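Local structure of 4-hydroxyphenylpyruvate dioxygenase (Pseudomonas putida, 5HMQ) at residues S6-T9 / V10-S13; E206-R209 / H210-F214; T252-N255 / A256-L260. The protein catalyses the metal-dependent dehydration of 3-dehydroshikimate to protocatechuate, a common intermediate of quinate and shikimate degradation. One frame throughout, in Å; residues are numbered along the deposited sequence.

Contact 1 of 3, residues S6-T9 / V10-S13; sequences SIAT and VSLS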
ATOM      1  N   SER C   6       1.305  24.811   2.396  1.00 41.83           N
ATOM      2  CA  SER C   6       1.460  24.244   1.066  1.00 42.31           C
ATOM      3  C   SER C   6       2.063  22.846   1.183  1.00 41.51           C
ATOM      4  O   SER C   6       2.491  22.409   2.258  1.00 42.62           O
ATOM      5  CB  SER C   6       2.338  25.145   0.171  1.00 45.23           C
ATOM      6  OG  SER C   6       3.560  25.466   0.803  1.00 53.61           O
ATOM      7  N   ILE C   7       2.074  22.130   0.065  1.00 40.93           N
ATOM      8  CA  ILE C   7       2.697  20.814  -0.015  1.00 42.26           C
ATOM      9  C   ILE C   7       3.215  20.617  -1.432  1.00 41.25           C
ATOM     10  O   ILE C   7       2.560  21.002  -2.406  1.00 42.44           O
ATOM     11  CB  ILE C   7       1.709  19.699   0.399  1.00 42.53           C
ATOM     12  CG1 ILE C   7       2.349  18.312   0.228  1.00 39.88           C
ATOM     13  CG2 ILE C   7       0.411  19.807  -0.380  1.00 41.10           C
ATOM     14  CD1 ILE C   7       1.495  17.183   0.783  1.00 41.53           C
ATOM     15  N   ALA C   8       4.409  20.038  -1.547  1.00 40.96           N
ATOM     16  CA  ALA C   8       4.976  19.767  -2.864  1.00 41.21           C
ATOM     17  C   ALA C   8       4.252  18.599  -3.526  1.00 42.20           C
ATOM     18  O   ALA C   8       3.886  17.620  -2.870  1.00 41.30           O
ATOM     19  CB  ALA C   8       6.471  19.468  -2.758  1.00 38.36           C
ATOM     20  N   THR C   9       4.037  18.712  -4.840  1.00 41.91           N
ATOM     21  CA  THR C   9       3.332  17.658  -5.566  1.00 42.41           C
ATOM     22  C   THR C   9       4.100  16.345  -5.550  1.00 41.47           C
ATOM     23  O   THR C   9       3.498  15.273  -5.688  1.00 41.22           O
ATOM     24  CB  THR C   9       3.063  18.091  -7.007  1.00 37.88           C
ATOM     25  OG1 THR C   9       4.284  18.531  -7.612  1.00 39.58           O
ATOM     26  CG2 THR C   9       2.036  19.201  -7.056  1.00 37.37           C
ATOM     27  N   VAL C  10       5.424  16.399  -5.391  1.00 41.66           N
ATOM     28  CA  VAL C  10       6.218  15.179  -5.315  1.00 43.58           C
ATOM     29  C   VAL C  10       5.871  14.356  -4.078  1.00 44.27           C
ATOM     30  O   VAL C  10       6.222  13.174  -4.003  1.00 46.57           O
ATOM     31  CB  VAL C  10       7.723  15.525  -5.363  1.00 44.91           C
ATOM     32  CG1 VAL C  10       8.197  16.073  -4.026  1.00 42.44           C
ATOM     33  CG2 VAL C  10       8.546  14.315  -5.796  1.00 44.36           C
ATOM     34  N   SER C  11       5.175  14.949  -3.104  1.00 45.37           N
ATOM     35  CA  SER C  11       4.766  14.235  -1.900  1.00 43.74           C
ATOM     36  C   SER C  11       3.580  13.307  -2.127  1.00 44.64           C
ATOM     37  O   SER C  11       3.243  12.531  -1.227  1.00 44.82           O
ATOM     38  CB  SER C  11       4.425  15.230  -0.784  1.00 43.05           C
ATOM     39  OG  SER C  11       5.490  16.138  -0.563  1.00 45.62           O
ATOM     40  N   LEU C  12       2.946  13.367  -3.292  1.00 45.23           N
ATOM     41  CA  LEU C  12       1.767  12.573  -3.597  1.00 45.01           C
ATOM     42  C   LEU C  12       2.005  11.773  -4.870  1.00 46.02           C
ATOM     43  O   LEU C  12       2.976  11.992  -5.599  1.00 48.10           O
ATOM     44  CB  LEU C  12       0.526  13.460  -3.763  1.00 45.94           C
ATOM     45  CG  LEU C  12       0.217  14.472  -2.661  1.00 46.24           C
ATOM     46  CD1 LEU C  12      -0.965  15.346  -3.060  1.00 44.00           C
ATOM     47  CD2 LEU C  12      -0.050  13.772  -1.342  1.00 45.94           C
ATOM     48  N   SER C  13       1.119  10.814  -5.114  1.00 47.73           N
ATOM     49  CA  SER C  13       1.067  10.087  -6.372  1.00 48.03           C
ATOM     50  C   SER C  13      -0.196  10.468  -7.133  1.00 47.81           C
ATOM     51  O   SER C  13      -1.136  11.039  -6.572  1.00 49.41           O
ATOM     52  CB  SER C  13       1.113   8.573  -6.138  1.00 50.24           C
ATOM     53  OG  SER C  13      -0.037   8.129  -5.441  1.00 51.91           O
TER
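Ile7 lays the end of its side chain against Ser11, four residues on: CG1 comes within 3.9 Å of Ser11 CB, and CD1 runs on toward the methyl CD2 of Leu12, 4.3 Å away. The branch reaches so far because CG1 stands anti to the backbone N (chi1 177°) and the chain stays extended beyond it. On another side of the backbone the methyl CB of Ala8 meets Val10 CG1 at 4.0 Å. They flank a short 3-10 turn that takes the chain off strand 6-8, the first strand of the TIM barrel of the dehydratase domain. Two successive i to i+3 bonds hold the turn, Ser11 N to Ala8 O at 3.0 Å and Leu12 N to Thr9 O at 3.1 Å. The hydroxyl OG1 of Thr9 is bonded outside the turn, to Asp37 OD2 and to the backbone N of Phe34, while Ser11 OG accepts from the backbone N of Ile242, next to the metal ligand Glu241. Lys19, on helix 16-25, binds the carbonyl oxygens of both Thr9 and Leu12. The methyl of Ala8 lies about 4 Å from the side chain of Glu241 and about 8 Å from the magnesium ion. The chemistry is thus divided: apolar branches pack beside the turn, whereas its buried hydroxyls are tied to Phe34 and Asp37 on one hand and to Ile242, beside Glu241, on the other, consistent with an anchored loop at the metal-bearing end of the barrel.

Contact 2 of 3, residues E206-R209 / H210-F214; sequences EWSR and HFRCF
Two i to i+4 bonds, His210 N to Glu206 O and Phe211 N to Trp207 O, both 3.2 Å, carry the backbone through the last part of helix 204-211 before it leaves as an extended segment toward Phe214. This short helix follows strand 189-194 of the TIM barrel. Arg209 and His210 run side by side: Arg209 CG stands over the centre of the imidazole in a CH-pi contact, 3.6 Å from the ring centroid of His210 and 10° off its normal. With CG anti to the backbone N and a bend at chi3 (-71°), the arginine then swings NH1 into a salt bridge with Glu206 OE1 at 3.0 Å; the carboxylate carbon of Glu206 lies in the guanidinium plane. Both charged ends continue into the second subunit, where Glu206 meets Arg597 and Arg209 NH2 bonds to the carbonyl of Glu358, and Tyr516 of that subunit packs edge-to-face with His210 and Phe211. Trp207 crosses Phe211 at about a right angle, the methylene CB of Phe211 lying at the indole edge, 4.0 Å from Trp207 CD1. Arg212 faces the metal site instead, its NH1 bonded to the metal ligand Asp167 and to the carbonyl of Glu241. Its chain is extended from CG to NE, and Arg212 NE donates to Ser208 OG at 3.0 Å, with the hydroxyl 25° out of the guanidinium plane.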
ATOM      1  N   GLU C 206      20.252   8.549   0.051  1.00 53.31           N
ATOM      2  CA  GLU C 206      19.262   7.477   0.045  1.00 52.60           C
ATOM      3  C   GLU C 206      18.288   7.620   1.207  1.00 51.47           C
ATOM      4  O   GLU C 206      17.106   7.284   1.072  1.00 53.42           O
ATOM      5  CB  GLU C 206      19.964   6.120   0.099  1.00 53.57           C
ATOM      6  CG  GLU C 206      21.075   5.934  -0.928  1.00 54.58           C
ATOM      7  CD  GLU C 206      20.553   5.679  -2.329  1.00 61.35           C
ATOM      8  OE1 GLU C 206      19.370   5.299  -2.471  1.00 62.89           O
ATOM      9  OE2 GLU C 206      21.332   5.857  -3.291  1.00 63.93           O
ATOM     10  N   TRP C 207      18.771   8.115   2.349  1.00 46.06           N
ATOM     11  CA  TRP C 207      17.902   8.416   3.483  1.00 46.29           C
ATOM     12  C   TRP C 207      16.817   9.414   3.097  1.00 49.20           C
ATOM     13  O   TRP C 207      15.645   9.240   3.453  1.00 47.50           O
ATOM     14  CB  TRP C 207      18.761   8.945   4.635  1.00 46.75           C
ATOM     15  CG  TRP C 207      18.068   9.177   5.946  1.00 43.29           C
ATOM     16  CD1 TRP C 207      16.782   8.862   6.274  1.00 45.51           C
ATOM     17  CD2 TRP C 207      18.648   9.763   7.117  1.00 45.97           C
ATOM     18  NE1 TRP C 207      16.523   9.228   7.575  1.00 46.98           N
ATOM     19  CE2 TRP C 207      17.654   9.784   8.113  1.00 45.94           C
ATOM     20  CE3 TRP C 207      19.913  10.279   7.417  1.00 47.76           C
ATOM     21  CZ2 TRP C 207      17.885  10.297   9.388  1.00 48.48           C
ATOM     22  CZ3 TRP C 207      20.141  10.789   8.681  1.00 45.88           C
ATOM     23  CH2 TRP C 207      19.132  10.795   9.650  1.00 46.55           C
ATOM     24  N   SER C 208      17.186  10.463   2.358  1.00 46.99           N
ATOM     25  CA  SER C 208      16.203  11.454   1.931  1.00 46.99           C
ATOM     26  C   SER C 208      15.284  10.904   0.851  1.00 44.66           C
ATOM     27  O   SER C 208      14.097  11.246   0.814  1.00 42.25           O
ATOM     28  CB  SER C 208      16.910  12.709   1.417  1.00 46.30           C
ATOM     29  OG  SER C 208      15.979  13.650   0.914  1.00 46.23           O
ATOM     30  N   ARG C 209      15.813  10.045  -0.021  1.00 44.00           N
ATOM     31  CA  ARG C 209      15.045   9.566  -1.165  1.00 45.77           C
ATOM     32  C   ARG C 209      13.851   8.724  -0.734  1.00 45.66           C
ATOM     33  O   ARG C 209      12.759   8.854  -1.300  1.00 45.97           O
ATOM     34  CB  ARG C 209      15.954   8.753  -2.092  1.00 47.49           C
ATOM     35  CG  ARG C 209      15.219   8.036  -3.215  1.00 48.12           C
ATOM     36  CD  ARG C 209      16.166   7.379  -4.216  1.00 48.87           C
ATOM     37  NE  ARG C 209      16.879   8.331  -5.067  1.00 48.45           N
ATOM     38  CZ  ARG C 209      18.204   8.383  -5.180  1.00 48.06           C
ATOM     39  NH1 ARG C 209      18.961   7.533  -4.497  1.00 46.91           N
ATOM     40  NH2 ARG C 209      18.769   9.276  -5.979  1.00 49.15           N
ATOM     41  N   HIS C 210      14.026   7.871   0.278  1.00 48.70           N
ATOM     42  CA  HIS C 210      13.041   6.843   0.571  1.00 49.03           C
ATOM     43  C   HIS C 210      12.310   6.991   1.899  1.00 47.24           C
ATOM     44  O   HIS C 210      11.236   6.401   2.050  1.00 48.41           O
ATOM     45  CB  HIS C 210      13.699   5.455   0.549  1.00 50.47           C
ATOM     46  CG  HIS C 210      14.319   5.093  -0.765  1.00 51.07           C
ATOM     47  ND1 HIS C 210      13.572   4.832  -1.894  1.00 50.95           N
ATOM     48  CD2 HIS C 210      15.614   4.924  -1.123  1.00 51.73           C
ATOM     49  CE1 HIS C 210      14.382   4.530  -2.894  1.00 50.44           C
ATOM     50  NE2 HIS C 210      15.626   4.579  -2.453  1.00 51.08           N
ATOM     51  N   PHE C 211      12.845   7.735   2.868  1.00 47.29           N
ATOM     52  CA  PHE C 211      12.305   7.678   4.224  1.00 50.89           C
ATOM     53  C   PHE C 211      11.729   8.985   4.751  1.00 49.54           C
ATOM     54  O   PHE C 211      11.413   9.062   5.944  1.00 51.65           O
ATOM     55  CB  PHE C 211      13.363   7.140   5.186  1.00 51.03           C
ATOM     56  CG  PHE C 211      13.757   5.726   4.897  1.00 53.75           C
ATOM     57  CD1 PHE C 211      13.000   4.678   5.389  1.00 56.13           C
ATOM     58  CD2 PHE C 211      14.857   5.441   4.111  1.00 51.80           C
ATOM     59  CE1 PHE C 211      13.340   3.370   5.117  1.00 53.55           C
ATOM     60  CE2 PHE C 211      15.204   4.132   3.838  1.00 52.72           C
ATOM     61  CZ  PHE C 211      14.442   3.095   4.343  1.00 52.90           C
ATOM     62  N   ARG C 212      11.576  10.008   3.918  1.00 46.06           N
ATOM     63  CA  ARG C 212      10.892  11.208   4.379  1.00 46.02           C
ATOM     64  C   ARG C 212       9.428  10.887   4.661  1.00 44.81           C
ATOM     65  O   ARG C 212       8.804  10.093   3.955  1.00 45.23           O
ATOM     66  CB  ARG C 212      10.995  12.324   3.342  1.00 44.33           C
ATOM     67  CG  ARG C 212      12.283  13.120   3.395  1.00 44.68           C
ATOM     68  CD  ARG C 212      12.254  14.245   2.377  1.00 43.12           C
ATOM     69  NE  ARG C 212      13.549  14.906   2.242  1.00 45.09           N
ATOM     70  CZ  ARG C 212      13.707  16.219   2.104  1.00 46.98           C
ATOM     71  NH1 ARG C 212      12.650  17.021   2.091  1.00 45.34           N
ATOM     72  NH2 ARG C 212      14.924  16.731   1.982  1.00 45.06           N
ATOM     73  N   CYS C 213       8.885  11.493   5.715  1.00 43.04           N
ATOM     74  CA  CYS C 213       7.477  11.334   6.057  1.00 41.37           C
ATOM     75  C   CYS C 213       6.985  12.631   6.687  1.00 41.18           C
ATOM     76  O   CYS C 213       7.752  13.579   6.882  1.00 41.33           O
ATOM     77  CB  CYS C 213       7.260  10.127   6.979  1.00 40.97           C
ATOM     78  SG  CYS C 213       8.338  10.087   8.430  1.00 44.37           S
ATOM     79  N   PHE C 214       5.697  12.667   7.018  1.00 43.55           N
ATOM     80  CA  PHE C 214       5.099  13.888   7.532  1.00 42.82           C
ATOM     81  C   PHE C 214       5.506  14.128   8.986  1.00 45.33           C
ATOM     82  O   PHE C 214       5.797  13.181   9.719  1.00 47.12           O
ATOM     83  CB  PHE C 214       3.580  13.824   7.422  1.00 40.98           C
ATOM     84  CG  PHE C 214       3.075  13.839   6.008  1.00 41.96           C
ATOM     85  CD1 PHE C 214       3.628  14.699   5.073  1.00 42.35           C
ATOM     86  CD2 PHE C 214       2.040  13.007   5.618  1.00 42.19           C
ATOM     87  CE1 PHE C 214       3.165  14.723   3.769  1.00 41.40           C
ATOM     88  CE2 PHE C 214       1.570  13.025   4.316  1.00 44.18           C
ATOM     89  CZ  PHE C 214       2.134  13.884   3.390  1.00 43.68           C
TER

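Contact 3 of 3, residues T252-N255 / A256-L260; sequences TRQN and AADGL
Asp258 folds back over the preceding turn, its carboxylate carbon CG 3.2 Å from the carbonyl oxygen of Gln254. The fold-back follows from chi1 of -75°, which sets CG beside the backbone N, the same N that bonds to Gln254 O. Gln254 bends at chi2 (-61°), and its amide ends up near the carboxylate with the two planes 68° apart. Asp258 OD2 has its hydrogen-bond partner elsewhere, in the hydroxyl of Ser457 on helix 455-465, in the C-terminal dioxygenase-like domain, so the bond joins the two domains of the fusion. The side chain of Asn255 packs on Leu12, Asn244 and Ala250. These residues form the first turns of helix 252-276, which follows strand 238-240, the last of the TIM barrel, and rests against helix 16-25. Ala256 is the small surface there, touching Ala22 of that helix and Ala26 in the loop after it, while its own CB lies 3.5 Å from Thr252 O. Arg253 points away from the following turn, along Glu21 and Ala25, and also packs on Glu18 of the second subunit. Regular i to i+4 bonds wind the backbone, among them Ala257 N to Arg253 O at 2.9 Å and Asp258 N to Gln254 O at 2.8 Å. The next in the series runs from Gly259 N to Asn255 O at 2.9 Å.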
ATOM      1  N   THR C 252      -3.833   9.295  -2.867  1.00 54.58           N
ATOM      2  CA  THR C 252      -3.629  10.732  -3.023  1.00 53.73           C
ATOM      3  C   THR C 252      -4.378  11.525  -1.957  1.00 51.54           C
ATOM      4  O   THR C 252      -3.810  12.417  -1.315  1.00 54.38           O
ATOM      5  CB  THR C 252      -4.068  11.165  -4.422  1.00 50.90           C
ATOM      6  OG1 THR C 252      -3.514  10.267  -5.392  1.00 48.92           O
ATOM      7  CG2 THR C 252      -3.578  12.571  -4.719  1.00 48.64           C
ATOM      8  N   ARG C 253      -5.661  11.217  -1.760  1.00 50.85           N
ATOM      9  CA  ARG C 253      -6.491  12.031  -0.877  1.00 49.97           C
ATOM     10  C   ARG C 253      -6.093  11.862   0.584  1.00 51.36           C
ATOM     11  O   ARG C 253      -5.987  12.851   1.320  1.00 50.84           O
ATOM     12  CB  ARG C 253      -7.963  11.683  -1.081  1.00 48.85           C
ATOM     13  CG  ARG C 253      -8.482  12.066  -2.456  1.00 51.16           C
ATOM     14  CD  ARG C 253      -9.566  13.127  -2.368  1.00 51.35           C
ATOM     15  NE  ARG C 253      -9.791  13.772  -3.657  1.00 51.60           N
ATOM     16  CZ  ARG C 253     -10.783  14.620  -3.907  1.00 54.75           C
ATOM     17  NH1 ARG C 253     -11.657  14.924  -2.956  1.00 56.21           N
ATOM     18  NH2 ARG C 253     -10.904  15.160  -5.113  1.00 54.93           N
ATOM     19  N   GLN C 254      -5.869  10.622   1.027  1.00 52.23           N
ATOM     20  CA  GLN C 254      -5.502  10.406   2.423  1.00 52.67           C
ATOM     21  C   GLN C 254      -4.106  10.936   2.719  1.00 48.32           C
ATOM     22  O   GLN C 254      -3.851  11.432   3.823  1.00 45.88           O
ATOM     23  CB  GLN C 254      -5.611   8.925   2.785  1.00 55.40           C
ATOM     24  CG  GLN C 254      -6.884   8.590   3.551  1.00 58.90           C
ATOM     25  CD  GLN C 254      -6.971   9.327   4.878  1.00 60.64           C
ATOM     26  OE1 GLN C 254      -5.969   9.485   5.579  1.00 60.58           O
ATOM     27  NE2 GLN C 254      -8.166   9.796   5.219  1.00 60.50           N
ATOM     28  N   ASN C 255      -3.186  10.830   1.757  1.00 46.20           N
ATOM     29  CA  ASN C 255      -1.872  11.435   1.949  1.00 48.13           C
ATOM     30  C   ASN C 255      -1.987  12.947   2.098  1.00 48.69           C
ATOM     31  O   ASN C 255      -1.320  13.546   2.950  1.00 49.49           O
ATOM     32  CB  ASN C 255      -0.940  11.076   0.793  1.00 48.17           C
ATOM     33  CG  ASN C 255      -0.356   9.681   0.921  1.00 51.45           C
ATOM     34  OD1 ASN C 255      -0.483   9.036   1.961  1.00 51.84           O
ATOM     35  ND2 ASN C 255       0.305   9.218  -0.133  1.00 53.01           N
ATOM     36  N   ALA C 256      -2.826  13.580   1.274  1.00 44.31           N
ATOM     37  CA  ALA C 256      -3.016  15.023   1.382  1.00 43.20           C
ATOM     38  C   ALA C 256      -3.655  15.395   2.712  1.00 45.57           C
ATOM     39  O   ALA C 256      -3.251  16.374   3.352  1.00 46.44           O
ATOM     40  CB  ALA C 256      -3.867  15.531   0.218  1.00 40.58           C
ATOM     41  N   ALA C 257      -4.651  14.619   3.149  1.00 41.82           N
ATOM     42  CA  ALA C 257      -5.286  14.889   4.435  1.00 44.24           C
ATOM     43  C   ALA C 257      -4.306  14.690   5.584  1.00 46.11           C
ATOM     44  O   ALA C 257      -4.258  15.505   6.514  1.00 45.71           O
ATOM     45  CB  ALA C 257      -6.516  13.998   4.613  1.00 43.09           C
ATOM     46  N   ASP C 258      -3.514  13.615   5.532  1.00 43.18           N
ATOM     47  CA  ASP C 258      -2.487  13.397   6.548  1.00 43.42           C
ATOM     48  C   ASP C 258      -1.485  14.543   6.571  1.00 44.28           C
ATOM     49  O   ASP C 258      -1.041  14.969   7.645  1.00 45.21           O
ATOM     50  CB  ASP C 258      -1.768  12.070   6.300  1.00 42.75           C
ATOM     51  CG  ASP C 258      -2.605  10.865   6.688  1.00 45.02           C
ATOM     52  OD1 ASP C 258      -3.644  11.045   7.357  1.00 44.79           O
ATOM     53  OD2 ASP C 258      -2.217   9.732   6.329  1.00 49.26           O
ATOM     54  N   GLY C 259      -1.107  15.044   5.394  1.00 44.50           N
ATOM     55  CA  GLY C 259      -0.177  16.161   5.339  1.00 42.72           C
ATOM     56  C   GLY C 259      -0.695  17.387   6.065  1.00 42.00           C
ATOM     57  O   GLY C 259       0.003  17.978   6.893  1.00 41.88           O
ATOM     58  N   LEU C 260      -1.934  17.786   5.763  1.00 42.52           N
ATOM     59  CA  LEU C 260      -2.519  18.938   6.439  1.00 43.39           C
ATOM     60  C   LEU C 260      -2.635  18.682   7.935  1.00 43.30           C
ATOM     61  O   LEU C 260      -2.319  19.558   8.750  1.00 44.10           O
ATOM     62  CB  LEU C 260      -3.886  19.261   5.827  1.00 43.17           C
ATOM     63  CG  LEU C 260      -4.499  20.652   6.028  1.00 44.40           C
ATOM     64  CD1 LEU C 260      -5.079  20.843   7.425  1.00 43.70           C
ATOM     65  CD2 LEU C 260      -3.478  21.738   5.716  1.00 42.48           C
TER

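Contacts 1 and 2 lie beside the metal site; contact 3 starts the helix that packs outside the last strand. Contacts 1 and 3 lie closest, their centres about 9 Å apart: Thr252 OG1 probably hydrogen-bonds to Ser13 O at 2.8 Å, and Leu12 CD2 rests 3.6 Å from Asn255 CB. Phe214 of contact 2 bridges to the others, its CE1 4.2 Å from Ile7 CD1 of contact 1 and its CE2 3.5 Å from Gly259 N of contact 3, where a bare glycine backbone meets the ring. The side chain of Arg212 comes about 4 Å from the magnesium ion; from the side chain of Glu241, Arg212 is about 3 Å, Ala8 about 4 Å and Gly259 about 11 Å.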